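Long-range contacts in triosephosphate isomerase (Toxoplasma gondii, PDB 5UPR), which probably interconverts D-glyceraldehyde 3-phosphate and dihydroxyacetone phosphate in glycolysis and gluconeogenesis, working as a homodimer through the isomerase barrel domain that this chain comprises: residues V134-G139 with E156-V161; V45-S50 with Q66-D71; G187-A192 with V220-S225; E140-R145 with P180-G185. All coordinates share one frame; numbering follows the deposited sequence. Where two conformers were deposited one is given.

Contact 1: residues V134-G139 with E156-V161; sequences VILCIG and EQLEAV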
loop_
_atom_site.group_PDB
_atom_site.type_symbol
_atom_site.label_atom_id
_atom_site.label_comp_id
_atom_site.label_asym_id
_atom_site.label_seq_id
_atom_site.Cartn_x
_atom_site.Cartn_y
_atom_site.Cartn_z
ATOM N N VAL A 134 -6.231 -15.491 3.400
ATOM C CA VAL A 134 -5.475 -15.031 2.232
ATOM C C VAL A 134 -6.113 -15.545 0.948
ATOM O O VAL A 134 -6.360 -16.750 0.822
ATOM C CB VAL A 134 -4.046 -15.597 2.312
ATOM C CG1 VAL A 134 -3.274 -15.277 1.029
ATOM C CG2 VAL A 134 -3.336 -15.025 3.556
ATOM N N ILE A 135 -6.372 -14.648 0.015
ATOM C CA ILE A 135 -6.656 -14.999 -1.365
ATOM C C ILE A 135 -5.306 -14.984 -2.101
ATOM O O ILE A 135 -4.767 -13.896 -2.397
ATOM C CB ILE A 135 -7.655 -14.028 -1.985
ATOM C CG1 ILE A 135 -8.966 -14.026 -1.215
ATOM C CG2 ILE A 135 -7.918 -14.389 -3.438
ATOM C CD1 ILE A 135 -9.887 -12.842 -1.585
ATOM N N LEU A 136 -4.744 -16.167 -2.327
ATOM C CA LEU A 136 -3.457 -16.306 -2.983
ATOM C C LEU A 136 -3.609 -16.428 -4.503
ATOM O O LEU A 136 -4.173 -17.425 -4.968
ATOM C CB LEU A 136 -2.721 -17.542 -2.440
ATOM C CG LEU A 136 -1.486 -18.052 -3.206
ATOM C CD1 LEU A 136 -0.407 -16.949 -3.194
ATOM C CD2 LEU A 136 -0.953 -19.313 -2.577
ATOM N N CYS A 137 -3.078 -15.454 -5.244
ATOM C CA CYS A 137 -3.198 -15.403 -6.698
ATOM C C CYS A 137 -2.018 -16.100 -7.395
ATOM O O CYS A 137 -0.874 -15.902 -7.042
ATOM C CB CYS A 137 -3.323 -13.936 -7.191
ATOM S SG CYS A 137 -4.702 -13.018 -6.481
ATOM N N ILE A 138 -2.322 -16.916 -8.379
ATOM C CA ILE A 138 -1.298 -17.591 -9.243
ATOM C C ILE A 138 -1.814 -17.559 -10.669
ATOM O O ILE A 138 -2.992 -17.326 -10.894
ATOM C CB ILE A 138 -1.066 -19.091 -8.816
ATOM C CG1 ILE A 138 -2.321 -19.931 -8.903
ATOM C CG2 ILE A 138 -0.538 -19.209 -7.418
ATOM C CD1 ILE A 138 -2.176 -21.377 -8.575
ATOM N N GLY A 139 -0.961 -17.829 -11.638
ATOM C CA GLY A 139 -1.392 -17.833 -13.027
ATOM C C GLY A 139 -0.235 -17.743 -13.997
ATOM O O GLY A 139 0.762 -17.172 -13.664
ATOM N N GLU A 156 5.522 -24.229 -9.489
ATOM C CA GLU A 156 6.652 -23.382 -8.993
ATOM C C GLU A 156 6.086 -22.245 -8.097
ATOM O O GLU A 156 6.632 -21.962 -7.016
ATOM C CB GLU A 156 7.414 -22.710 -10.154
ATOM C CG GLU A 156 8.261 -23.571 -11.032
ATOM C CD GLU A 156 8.796 -22.799 -12.293
ATOM O OE1 GLU A 156 8.561 -21.551 -12.482
ATOM O OE2 GLU A 156 9.455 -23.473 -13.176
ATOM N N GLN A 157 4.997 -21.608 -8.536
ATOM C CA GLN A 157 4.396 -20.548 -7.746
ATOM C C GLN A 157 3.869 -21.027 -6.394
ATOM O O GLN A 157 4.085 -20.422 -5.352
ATOM C CB GLN A 157 3.251 -19.875 -8.537
ATOM C CG GLN A 157 3.765 -19.059 -9.718
ATOM C CD GLN A 157 2.659 -18.348 -10.427
ATOM O OE1 GLN A 157 1.555 -18.888 -10.597
ATOM N NE2 GLN A 157 2.879 -17.073 -10.790
ATOM N N LEU A 158 3.192 -22.163 -6.414
ATOM C CA LEU A 158 2.652 -22.760 -5.203
ATOM C C LEU A 158 3.741 -23.369 -4.318
ATOM O O LEU A 158 3.665 -23.247 -3.105
ATOM C CB LEU A 158 1.616 -23.779 -5.589
ATOM C CG LEU A 158 0.341 -23.251 -6.136
ATOM C CD1 LEU A 158 -0.484 -24.296 -6.883
ATOM C CD2 LEU A 158 -0.478 -22.703 -4.987
ATOM N N GLU A 159 4.737 -24.020 -4.912
ATOM C CA GLU A 159 5.864 -24.620 -4.142
ATOM C C GLU A 159 6.635 -23.527 -3.326
ATOM O O GLU A 159 7.007 -23.804 -2.220
ATOM C CB GLU A 159 6.790 -25.361 -5.079
ATOM C CG GLU A 159 8.144 -25.840 -4.536
ATOM C CD GLU A 159 8.016 -26.863 -3.440
ATOM O OE1 GLU A 159 6.906 -27.428 -3.197
ATOM O OE2 GLU A 159 9.050 -27.093 -2.767
ATOM N N ALA A 160 6.835 -22.304 -3.882
ATOM C CA ALA A 160 7.451 -21.262 -3.129
ATOM C C ALA A 160 6.638 -20.947 -1.855
ATOM O O ALA A 160 7.175 -20.742 -0.791
ATOM C CB ALA A 160 7.582 -19.979 -3.978
ATOM N N VAL A 161 5.310 -20.938 -1.984
ATOM C CA VAL A 161 4.442 -20.716 -0.840
ATOM C C VAL A 161 4.532 -21.840 0.168
ATOM O O VAL A 161 4.636 -21.598 1.369
ATOM C CB VAL A 161 2.994 -20.419 -1.229
ATOM C CG1 VAL A 161 2.133 -20.178 0.035
ATOM C CG2 VAL A 161 2.944 -19.160 -2.108
HETATM O O HOH W 1 0.975 -14.970 -11.955
#
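I138, the last residue of strand 133-138, lies against Q157 and L158 of helix 150-164: its root and branch methyl meet Q157 and its tip meets L158. At the root, CB comes within 3.2 Å of the amide oxygen OE1 of Q157. The branch methyl CG2 lies 3.8 Å from the same OE1 of Q157, with CB of Q157 next. CG1 stands between the backbone N and the carbonyl carbon (chi1 60°), and the extended chain beyond it leads to the leucine, where CD1 of I138 meets CD1 of L158 at 3.8 Å, the two side chains crossing at about a right angle. Two residues back, CD2 of L136 touches CG2 of V161 tip to tip at 3.9 Å. The polar end of Q157 is fixed at both atoms. OE1 of Q157 takes a hydrogen bond from N of G139 (2.9 Å, 160° at the hydrogen), arriving in the plane of the amide on a lone pair, while NE2 reaches G139 O through a water that accepts from the amide and donates to the carbonyl. G139 adopts backbone angles at which a CB would press on the carbonyl O of I138. In this beta-alpha unit of the TIM barrel the strand and helix run roughly antiparallel; I176 of strand 174-178 touches both I138 and L158, and helices 117-129 and 192-209 contribute N117 to Q157 and W205 to L158.

Contact 2: residues V45-S50 with Q66-D71; sequences VVAPPS and QVAAQD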
loop_
_atom_site.group_PDB
_atom_site.type_symbol
_atom_site.label_atom_id
_atom_site.label_comp_id
_atom_site.label_asym_id
_atom_site.label_seq_id
_atom_site.Cartn_x
_atom_site.Cartn_y
_atom_site.Cartn_z
ATOM N N VAL A 45 -16.306 -11.642 -0.503
ATOM C CA VAL A 45 -15.268 -10.743 0.042
ATOM C C VAL A 45 -15.047 -9.587 -0.938
ATOM O O VAL A 45 -14.944 -9.836 -2.144
ATOM C CB VAL A 45 -13.963 -11.534 0.288
ATOM C CG1 VAL A 45 -12.816 -10.616 0.720
ATOM C CG2 VAL A 45 -14.179 -12.637 1.319
ATOM N N VAL A 46 -14.989 -8.356 -0.444
ATOM C CA VAL A 46 -14.671 -7.191 -1.279
ATOM C C VAL A 46 -13.363 -6.535 -0.809
ATOM O O VAL A 46 -13.121 -6.431 0.409
ATOM C CB VAL A 46 -15.818 -6.192 -1.377
ATOM C CG1 VAL A 46 -17.045 -6.882 -1.971
ATOM C CG2 VAL A 46 -16.206 -5.654 -0.045
ATOM N N ALA A 47 -12.518 -6.168 -1.772
ATOM C CA ALA A 47 -11.259 -5.570 -1.531
ATOM C C ALA A 47 -11.186 -4.104 -2.094
ATOM O O ALA A 47 -10.723 -3.882 -3.230
ATOM C CB ALA A 47 -10.151 -6.425 -2.124
ATOM N N PRO A 48 -11.619 -3.123 -1.293
ATOM C CA PRO A 48 -11.466 -1.714 -1.634
ATOM C C PRO A 48 -10.021 -1.263 -1.518
ATOM O O PRO A 48 -9.221 -1.946 -0.838
ATOM C CB PRO A 48 -12.267 -1.006 -0.514
ATOM C CG PRO A 48 -13.007 -2.014 0.219
ATOM C CD PRO A 48 -12.206 -3.272 0.054
ATOM N N PRO A 49 -9.675 -0.125 -2.132
ATOM C CA PRO A 49 -8.359 0.469 -1.855
ATOM C C PRO A 49 -8.296 0.783 -0.341
ATOM O O PRO A 49 -9.358 1.057 0.296
ATOM C CB PRO A 49 -8.347 1.796 -2.700
ATOM C CG PRO A 49 -9.470 1.626 -3.680
ATOM C CD PRO A 49 -10.482 0.721 -3.006
ATOM N N SER A 50 -7.096 0.734 0.215
ATOM C CA SER A 50 -6.929 0.768 1.660
ATOM C C SER A 50 -7.538 2.025 2.304
ATOM O O SER A 50 -7.992 1.986 3.450
ATOM C CB SER A 50 -5.489 0.581 2.068
ATOM O OG SER A 50 -4.660 1.612 1.582
ATOM N N GLN A 66 -17.514 -9.772 3.784
ATOM C CA GLN A 66 -16.344 -9.428 4.555
ATOM C C GLN A 66 -15.448 -8.536 3.716
ATOM O O GLN A 66 -15.548 -8.499 2.503
ATOM C CB GLN A 66 -15.636 -10.705 4.964
ATOM C CG GLN A 66 -16.429 -11.601 5.911
ATOM C CD GLN A 66 -15.569 -12.656 6.521
ATOM O OE1 GLN A 66 -15.155 -13.564 5.856
ATOM N NE2 GLN A 66 -15.238 -12.493 7.792
ATOM N N VAL A 67 -14.541 -7.837 4.392
ATOM C CA VAL A 67 -13.646 -6.887 3.700
ATOM C C VAL A 67 -12.233 -7.451 3.634
ATOM O O VAL A 67 -11.828 -8.249 4.480
ATOM C CB VAL A 67 -13.656 -5.492 4.299
ATOM C CG1 VAL A 67 -15.082 -5.005 4.433
ATOM C CG2 VAL A 67 -13.048 -5.502 5.696
ATOM N N ALA A 68 -11.498 -7.031 2.621
ATOM C CA ALA A 68 -10.098 -7.397 2.399
ATOM C C ALA A 68 -9.220 -6.204 2.059
ATOM O O ALA A 68 -9.695 -5.272 1.416
ATOM C CB ALA A 68 -9.982 -8.379 1.256
ATOM N N ALA A 69 -7.933 -6.278 2.391
ATOM C CA ALA A 69 -6.983 -5.387 1.772
ATOM C C ALA A 69 -6.467 -6.031 0.494
ATOM O O ALA A 69 -6.445 -7.259 0.375
ATOM C CB ALA A 69 -5.808 -5.093 2.757
ATOM N N GLN A 70 -5.966 -5.201 -0.437
ATOM C CA GLN A 70 -5.419 -5.653 -1.738
ATOM C C GLN A 70 -3.951 -6.107 -1.710
ATOM O O GLN A 70 -3.435 -6.528 -2.780
ATOM C CB GLN A 70 -5.584 -4.516 -2.771
ATOM C CG GLN A 70 -7.032 -4.209 -3.151
ATOM C CD GLN A 70 -7.169 -3.031 -4.134
ATOM O OE1 GLN A 70 -6.172 -2.654 -4.832
ATOM N NE2 GLN A 70 -8.393 -2.465 -4.229
ATOM N N ASP A 71 -3.288 -5.998 -0.536
ATOM C CA ASP A 71 -1.874 -6.374 -0.375
ATOM C C ASP A 71 -1.639 -6.345 1.112
ATOM O O ASP A 71 -2.466 -5.819 1.879
ATOM C CB ASP A 71 -0.961 -5.357 -1.056
ATOM C CG ASP A 71 0.535 -5.743 -1.076
ATOM O OD1 ASP A 71 0.922 -6.927 -1.022
ATOM O OD2 ASP A 71 1.349 -4.777 -1.104
HETATM O O HOH W 2 -6.603 -2.462 -0.117
#
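NE2 of Q70 is gripped by two carbonyl oxygens, A47 O across the contact and K17 O on a neighbouring loop. The bond from Q70 NE2 to A47 O is 2.9 Å long, and the donor stands 40° above the carbonyl plane instead of on a lone pair. With CG anti to the carbonyl carbon (chi1 -68°) and the chain extended, the carboxamide passes alongside P49, and its other end, OE1, accepts from G83 N of the second subunit. A water joins the backbones here as well, donating to P48 O and accepting from Q70 N. Further back the segments form a short parallel ladder: V46 N bonds to Q66 O at 3.0 Å, nearly straight out from the carbonyl, and A68 N to V46 O at 2.8 Å. A68 O, by contrast, is buried without a conventional partner; CA of A47 approaches it at 3.3 Å in a CA-H...O contact. On the face carrying V45, the methyl CG1 of V45 rests on CB of A68 at 3.7 Å. S50 OG pairs with S50 OG of the second subunit, which, with the Q70 bond, places the loops that follow the two strands at the dimer interface. The two strands belong to one beta-alpha-beta unit of the barrel: helix 53-59 packs on P48 and V67, F11 of strand 10-15 meets V45, and W97 of strand 97-100 touches both V45 and A68.

Contact 3: residues G187-A192 with V220-S225; sequences GKTATA and VIYGGS. With SO4 (sulfate ion), chain E.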
loop_
_atom_site.group_PDB
_atom_site.type_symbol
_atom_site.label_atom_id
_atom_site.label_comp_id
_atom_site.label_asym_id
_atom_site.label_seq_id
_atom_site.Cartn_x
_atom_site.Cartn_y
_atom_site.Cartn_z
ATOM N N GLY A 187 -10.610 -9.369 -21.946
ATOM C CA GLY A 187 -11.816 -9.984 -22.474
ATOM C C GLY A 187 -11.665 -11.470 -22.876
ATOM O O GLY A 187 -12.653 -12.098 -23.306
ATOM N N LYS A 188 -10.464 -12.046 -22.737
ATOM C CA LYS A 188 -10.245 -13.431 -23.132
ATOM C C LYS A 188 -10.495 -14.330 -21.912
ATOM O O LYS A 188 -9.569 -14.813 -21.295
ATOM C CB LYS A 188 -8.839 -13.648 -23.726
ATOM C CG LYS A 188 -8.370 -12.656 -24.804
ATOM C CD LYS A 188 -6.859 -12.745 -25.040
ATOM C CE LYS A 188 -6.448 -11.930 -26.231
ATOM N NZ LYS A 188 -5.109 -12.328 -26.737
ATOM N N THR A 189 -11.762 -14.537 -21.570
ATOM C CA THR A 189 -12.138 -15.449 -20.484
ATOM C C THR A 189 -11.694 -16.867 -20.826
ATOM O O THR A 189 -11.812 -17.318 -21.961
ATOM C CB THR A 189 -13.675 -15.403 -20.252
ATOM O OG1 THR A 189 -14.097 -14.050 -20.330
ATOM C CG2 THR A 189 -14.053 -15.948 -18.885
ATOM N N ALA A 190 -11.118 -17.580 -19.874
ATOM C CA ALA A 190 -10.914 -19.020 -20.044
ATOM C C ALA A 190 -12.222 -19.724 -20.428
ATOM O O ALA A 190 -13.311 -19.333 -19.982
ATOM C CB ALA A 190 -10.424 -19.619 -18.776
ATOM N N THR A 191 -12.134 -20.757 -21.287
ATOM C CA THR A 191 -13.269 -21.678 -21.436
ATOM C C THR A 191 -13.576 -22.366 -20.123
ATOM O O THR A 191 -12.709 -22.480 -19.282
ATOM C CB THR A 191 -13.036 -22.712 -22.555
ATOM O OG1 THR A 191 -11.914 -23.505 -22.186
ATOM C CG2 THR A 191 -12.793 -21.957 -23.892
ATOM N N ALA A 192 -14.804 -22.817 -19.962
ATOM C CA ALA A 192 -15.221 -23.672 -18.862
ATOM C C ALA A 192 -14.326 -24.918 -18.766
ATOM O O ALA A 192 -13.916 -25.276 -17.677
ATOM C CB ALA A 192 -16.670 -24.126 -19.052
ATOM N N VAL A 220 -10.677 -23.145 -4.726
ATOM C CA VAL A 220 -9.906 -22.671 -5.900
ATOM C C VAL A 220 -10.879 -21.887 -6.777
ATOM O O VAL A 220 -11.821 -22.480 -7.388
ATOM C CB VAL A 220 -9.248 -23.783 -6.682
ATOM C CG1 VAL A 220 -8.297 -23.215 -7.729
ATOM C CG2 VAL A 220 -8.471 -24.688 -5.761
ATOM N N ILE A 221 -10.670 -20.556 -6.840
ATOM C CA ILE A 221 -11.568 -19.664 -7.562
ATOM C C ILE A 221 -10.922 -19.149 -8.872
ATOM O O ILE A 221 -9.689 -19.043 -8.977
ATOM C CB ILE A 221 -12.058 -18.502 -6.703
ATOM C CG1 ILE A 221 -10.895 -17.584 -6.284
ATOM C CG2 ILE A 221 -12.781 -19.037 -5.481
ATOM C CD1 ILE A 221 -11.302 -16.447 -5.359
ATOM N N TYR A 222 -11.749 -18.874 -9.880
ATOM C CA TYR A 222 -11.266 -18.470 -11.196
ATOM C C TYR A 222 -11.398 -16.934 -11.327
ATOM O O TYR A 222 -12.443 -16.333 -10.960
ATOM C CB TYR A 222 -12.056 -19.211 -12.380
ATOM C CG TYR A 222 -11.685 -18.582 -13.694
ATOM C CD1 TYR A 222 -10.512 -18.969 -14.374
ATOM C CD2 TYR A 222 -12.430 -17.530 -14.225
ATOM C CE1 TYR A 222 -10.109 -18.285 -15.548
ATOM C CE2 TYR A 222 -12.033 -16.850 -15.369
ATOM C CZ TYR A 222 -10.886 -17.216 -16.021
ATOM O OH TYR A 222 -10.509 -16.528 -17.152
ATOM N N GLY A 223 -10.373 -16.289 -11.910
ATOM C CA GLY A 223 -10.522 -14.879 -12.295
ATOM C C GLY A 223 -9.890 -14.622 -13.636
ATOM O O GLY A 223 -9.054 -15.430 -14.095
ATOM N N GLY A 224 -10.273 -13.512 -14.264
ATOM C CA GLY A 224 -9.791 -13.143 -15.578
ATOM C C GLY A 224 -10.988 -12.999 -16.514
ATOM O O GLY A 224 -11.461 -13.960 -17.109
ATOM N N SER A 225 -11.479 -11.747 -16.616
ATOM C CA SER A 225 -12.580 -11.433 -17.464
ATOM C C SER A 225 -13.868 -12.191 -17.081
ATOM O O SER A 225 -14.624 -12.661 -17.961
ATOM C CB SER A 225 -12.214 -11.649 -18.948
ATOM O OG SER A 225 -11.195 -10.739 -19.341
HETATM S S SO4 E . -11.205 -8.429 -15.281
HETATM O O1 SO4 E . -11.014 -7.061 -14.853
HETATM O O2 SO4 E . -12.551 -8.727 -15.781
HETATM O O3 SO4 E . -11.048 -9.191 -14.029
HETATM O O4 SO4 E . -10.169 -9.015 -16.156
#
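Where T189 and S225 meet, their CA atoms lie 5.0 Å apart and the two backbones run in nearly opposing directions, with K188 at the centre of an inverse gamma turn and S225 at positive phi. The hydroxyl of Y222 ties them together. Carried out by a side chain with CG anti to the backbone N (chi1 170°), OH of Y222 accepts from A190 N at 3.0 Å along an almost straight line (167°). It donates in turn to G224 O in its own segment at 2.7 Å, in the carbonyl plane and on a lone pair. CB of A190 packs obliquely on the same ring, 3.5 Å from CE1 of Y222. Alongside, OG1 of T189 donates to S225 O at 2.8 Å, and its CG2 lies by G224 O. G187 N reaches S225 OG at 3.0 Å, a weak bond bent to 125° at the hydrogen; the stronger partner of that hydroxyl is A183 O. S225 N binds a sulfate oxygen, O4, at 3.1 Å, and G247 N also bonds to the sulfate. Such bonds from the YGGS turn accompany the closed lid in relatives; the firm one to A190 N and the weak one to G187 N are consistent with that state here. The sulfate probably occupies the substrate's phosphate site, held by neutral backbone N-H groups, so the chemistry fits a loop shut over an anion.

Contact 4: residues E140-R145 with P180-G185; sequences ETLEER and PVWAIG. With SO4 (sulfate ion), chain E.
The indole of W182 overlaps the start of helix 142-146, its CD1 lying 3.6 Å from CA of L142 while the carbonyl carbon of T141 sits at the ring edge, near its plane. With CG between the backbone N and the carbonyl carbon (chi1 50°), the ring brings its N-H to the carboxylate of E140, and NE1 of W182 donates to OE2 of E140 at 2.9 Å. The two planes are steeply inclined, 79° apart, and the N-H comes down on the oxygen from well above the carboxylate plane. R145 NE meets E140 OE2 from the opposite face in a 2.8 Å salt bridge, so one oxygen is held from both sides; E140 OE1 pairs with Y178 OH. The arginine would be expected to keep this buried carboxylate ionised. CB of P180 lies over one face of the indole, toward its rim, and CB of W182 touches CB of L142 at 4.0 Å. P180, V181 and W182 form the N-terminal hinge of the loop that closes over the active site in this family, and the tryptophan-glutamate bond is consistent with the closed state, as in relatives. The hinge backbone is pinned too, since V181 N bonds to E140 O at 2.9 Å. T141 and E144 make a capping box: E144 N donates to OG1 of T141 at 3.0 Å, and T141 N to OE1 of E144 at 2.9 Å. At the far end of segment 180-185, beyond the hinge, G185 N holds O4 of the bound sulfate at 2.7 Å.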
loop_
_atom_site.group_PDB
_atom_site.type_symbol
_atom_site.label_atom_id
_atom_site.label_comp_id
_atom_site.label_asym_id
_atom_site.label_seq_id
_atom_site.Cartn_x
_atom_site.Cartn_y
_atom_site.Cartn_z
ATOM N N GLU A 140 -0.403 -18.331 -15.179
ATOM C CA GLU A 140 0.615 -18.377 -16.193
ATOM C C GLU A 140 0.393 -17.307 -17.282
ATOM O O GLU A 140 -0.723 -16.793 -17.453
ATOM C CB GLU A 140 0.646 -19.789 -16.834
ATOM C CG GLU A 140 -0.313 -20.084 -18.008
ATOM C CD GLU A 140 -1.789 -20.144 -17.600
ATOM O OE1 GLU A 140 -2.135 -20.002 -16.409
ATOM O OE2 GLU A 140 -2.613 -20.347 -18.532
ATOM N N THR A 141 1.468 -17.026 -18.033
ATOM C CA THR A 141 1.433 -16.079 -19.114
ATOM C C THR A 141 0.915 -16.776 -20.373
ATOM O O THR A 141 0.830 -18.015 -20.456
ATOM C CB THR A 141 2.850 -15.542 -19.426
ATOM O OG1 THR A 141 3.679 -16.634 -19.883
ATOM C CG2 THR A 141 3.540 -14.847 -18.192
ATOM N N LEU A 142 0.578 -15.957 -21.378
ATOM C CA LEU A 142 0.133 -16.514 -22.659
ATOM C C LEU A 142 1.225 -17.420 -23.249
ATOM O O LEU A 142 0.919 -18.490 -23.753
ATOM C CB LEU A 142 -0.190 -15.400 -23.640
ATOM C CG LEU A 142 -0.622 -15.829 -25.046
ATOM C CD1 LEU A 142 -1.964 -16.567 -24.959
ATOM C CD2 LEU A 142 -0.623 -14.581 -25.937
ATOM N N GLU A 143 2.462 -16.968 -23.223
ATOM C CA GLU A 143 3.585 -17.763 -23.756
ATOM C C GLU A 143 3.728 -19.086 -23.031
ATOM O O GLU A 143 3.965 -20.117 -23.670
ATOM C CB GLU A 143 4.904 -16.991 -23.681
ATOM C CG GLU A 143 6.041 -17.710 -24.390
ATOM C CD GLU A 143 6.804 -18.782 -23.565
ATOM O OE1 GLU A 143 6.926 -19.863 -24.178
ATOM O OE2 GLU A 143 7.263 -18.581 -22.383
ATOM N N GLU A 144 3.632 -19.060 -21.702
ATOM C CA GLU A 144 3.707 -20.284 -20.876
ATOM C C GLU A 144 2.572 -21.244 -21.232
ATOM O O GLU A 144 2.806 -22.436 -21.384
ATOM C CB GLU A 144 3.707 -19.952 -19.376
ATOM C CG GLU A 144 5.024 -19.363 -18.925
ATOM C CD GLU A 144 4.962 -18.604 -17.631
ATOM O OE1 GLU A 144 3.848 -18.387 -17.061
ATOM O OE2 GLU A 144 5.995 -18.151 -17.125
ATOM N N ARG A 145 1.377 -20.713 -21.421
ATOM C CA ARG A 145 0.228 -21.538 -21.796
ATOM C C ARG A 145 0.451 -22.230 -23.149
ATOM O O ARG A 145 0.302 -23.448 -23.250
ATOM C CB ARG A 145 -1.065 -20.714 -21.809
ATOM C CG ARG A 145 -2.325 -21.475 -22.348
ATOM C CD ARG A 145 -2.740 -22.753 -21.626
ATOM N NE ARG A 145 -3.290 -22.476 -20.289
ATOM C CZ ARG A 145 -3.850 -23.383 -19.537
ATOM N NH1 ARG A 145 -3.970 -24.629 -19.926
ATOM N NH2 ARG A 145 -4.306 -23.035 -18.356
ATOM N N PRO A 180 -5.310 -16.724 -15.088
ATOM C CA PRO A 180 -4.328 -16.668 -16.130
ATOM C C PRO A 180 -4.048 -15.221 -16.536
ATOM O O PRO A 180 -4.974 -14.397 -16.702
ATOM C CB PRO A 180 -4.945 -17.474 -17.314
ATOM C CG PRO A 180 -6.389 -17.754 -16.952
ATOM C CD PRO A 180 -6.598 -17.332 -15.513
ATOM N N VAL A 181 -2.761 -14.894 -16.702
ATOM C CA VAL A 181 -2.407 -13.512 -16.946
ATOM C C VAL A 181 -3.053 -13.005 -18.240
ATOM O O VAL A 181 -3.489 -11.853 -18.306
ATOM C CB VAL A 181 -0.885 -13.261 -16.908
ATOM C CG1 VAL A 181 -0.578 -11.738 -17.036
ATOM C CG2 VAL A 181 -0.339 -13.732 -15.576
ATOM N N TRP A 182 -3.128 -13.881 -19.238
ATOM C CA TRP A 182 -3.745 -13.592 -20.516
ATOM C C TRP A 182 -5.245 -13.296 -20.482
ATOM O O TRP A 182 -5.745 -12.736 -21.437
ATOM C CB TRP A 182 -3.466 -14.708 -21.534
ATOM C CG TRP A 182 -3.747 -16.111 -21.076
ATOM C CD1 TRP A 182 -2.826 -16.999 -20.630
ATOM C CD2 TRP A 182 -4.992 -16.815 -21.135
ATOM N NE1 TRP A 182 -3.422 -18.187 -20.326
ATOM C CE2 TRP A 182 -4.754 -18.108 -20.644
ATOM C CE3 TRP A 182 -6.289 -16.459 -21.462
ATOM C CZ2 TRP A 182 -5.779 -19.068 -20.482
ATOM C CZ3 TRP A 182 -7.331 -17.449 -21.339
ATOM C CH2 TRP A 182 -7.080 -18.705 -20.855
ATOM N N ALA A 183 -5.932 -13.662 -19.396
ATOM C CA ALA A 183 -7.353 -13.315 -19.164
ATOM C C ALA A 183 -7.631 -12.047 -18.412
ATOM O O ALA A 183 -8.801 -11.668 -18.291
ATOM C CB ALA A 183 -8.032 -14.432 -18.383
ATOM N N ILE A 184 -6.593 -11.390 -17.860
ATOM C CA ILE A 184 -6.795 -10.243 -17.049
ATOM C C ILE A 184 -6.956 -8.964 -17.874
ATOM O O ILE A 184 -6.012 -8.543 -18.559
ATOM C CB ILE A 184 -5.710 -10.088 -15.983
ATOM C CG1 ILE A 184 -5.713 -11.264 -15.010
ATOM C CG2 ILE A 184 -6.018 -8.815 -15.147
ATOM C CD1 ILE A 184 -4.547 -11.355 -14.092
ATOM N N GLY A 185 -8.159 -8.358 -17.856
ATOM C CA GLY A 185 -8.387 -7.097 -18.578
ATOM C C GLY A 185 -8.479 -7.203 -20.085
ATOM O O GLY A 185 -8.722 -6.197 -20.742
HETATM S S SO4 E . -11.205 -8.429 -15.281
HETATM O O1 SO4 E . -11.014 -7.061 -14.853
HETATM O O2 SO4 E . -12.551 -8.727 -15.781
HETATM O O3 SO4 E . -11.048 -9.191 -14.029
HETATM O O4 SO4 E . -10.169 -9.015 -16.156
#

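From the N terminus, contact 2 comes first: it closes the loop through helix 53-59 and ties two adjacent barrel strands near the dimer interface, on the opposite side of the chain's centre from contacts 1 and 3. Contact 1 then closes strand 133-138 against helix 150-164. Contact 4 opens inside that loop and ends beyond it, so the two cross, and they touch where G139 O meets CG2 of V181. Contact 3 starts only after contact 4 has closed and spans helices 192-209 and 212-217. Contacts 3 and 4, with centres about 10 Å apart, take the two ends of the lid loop, and they share the sulfate.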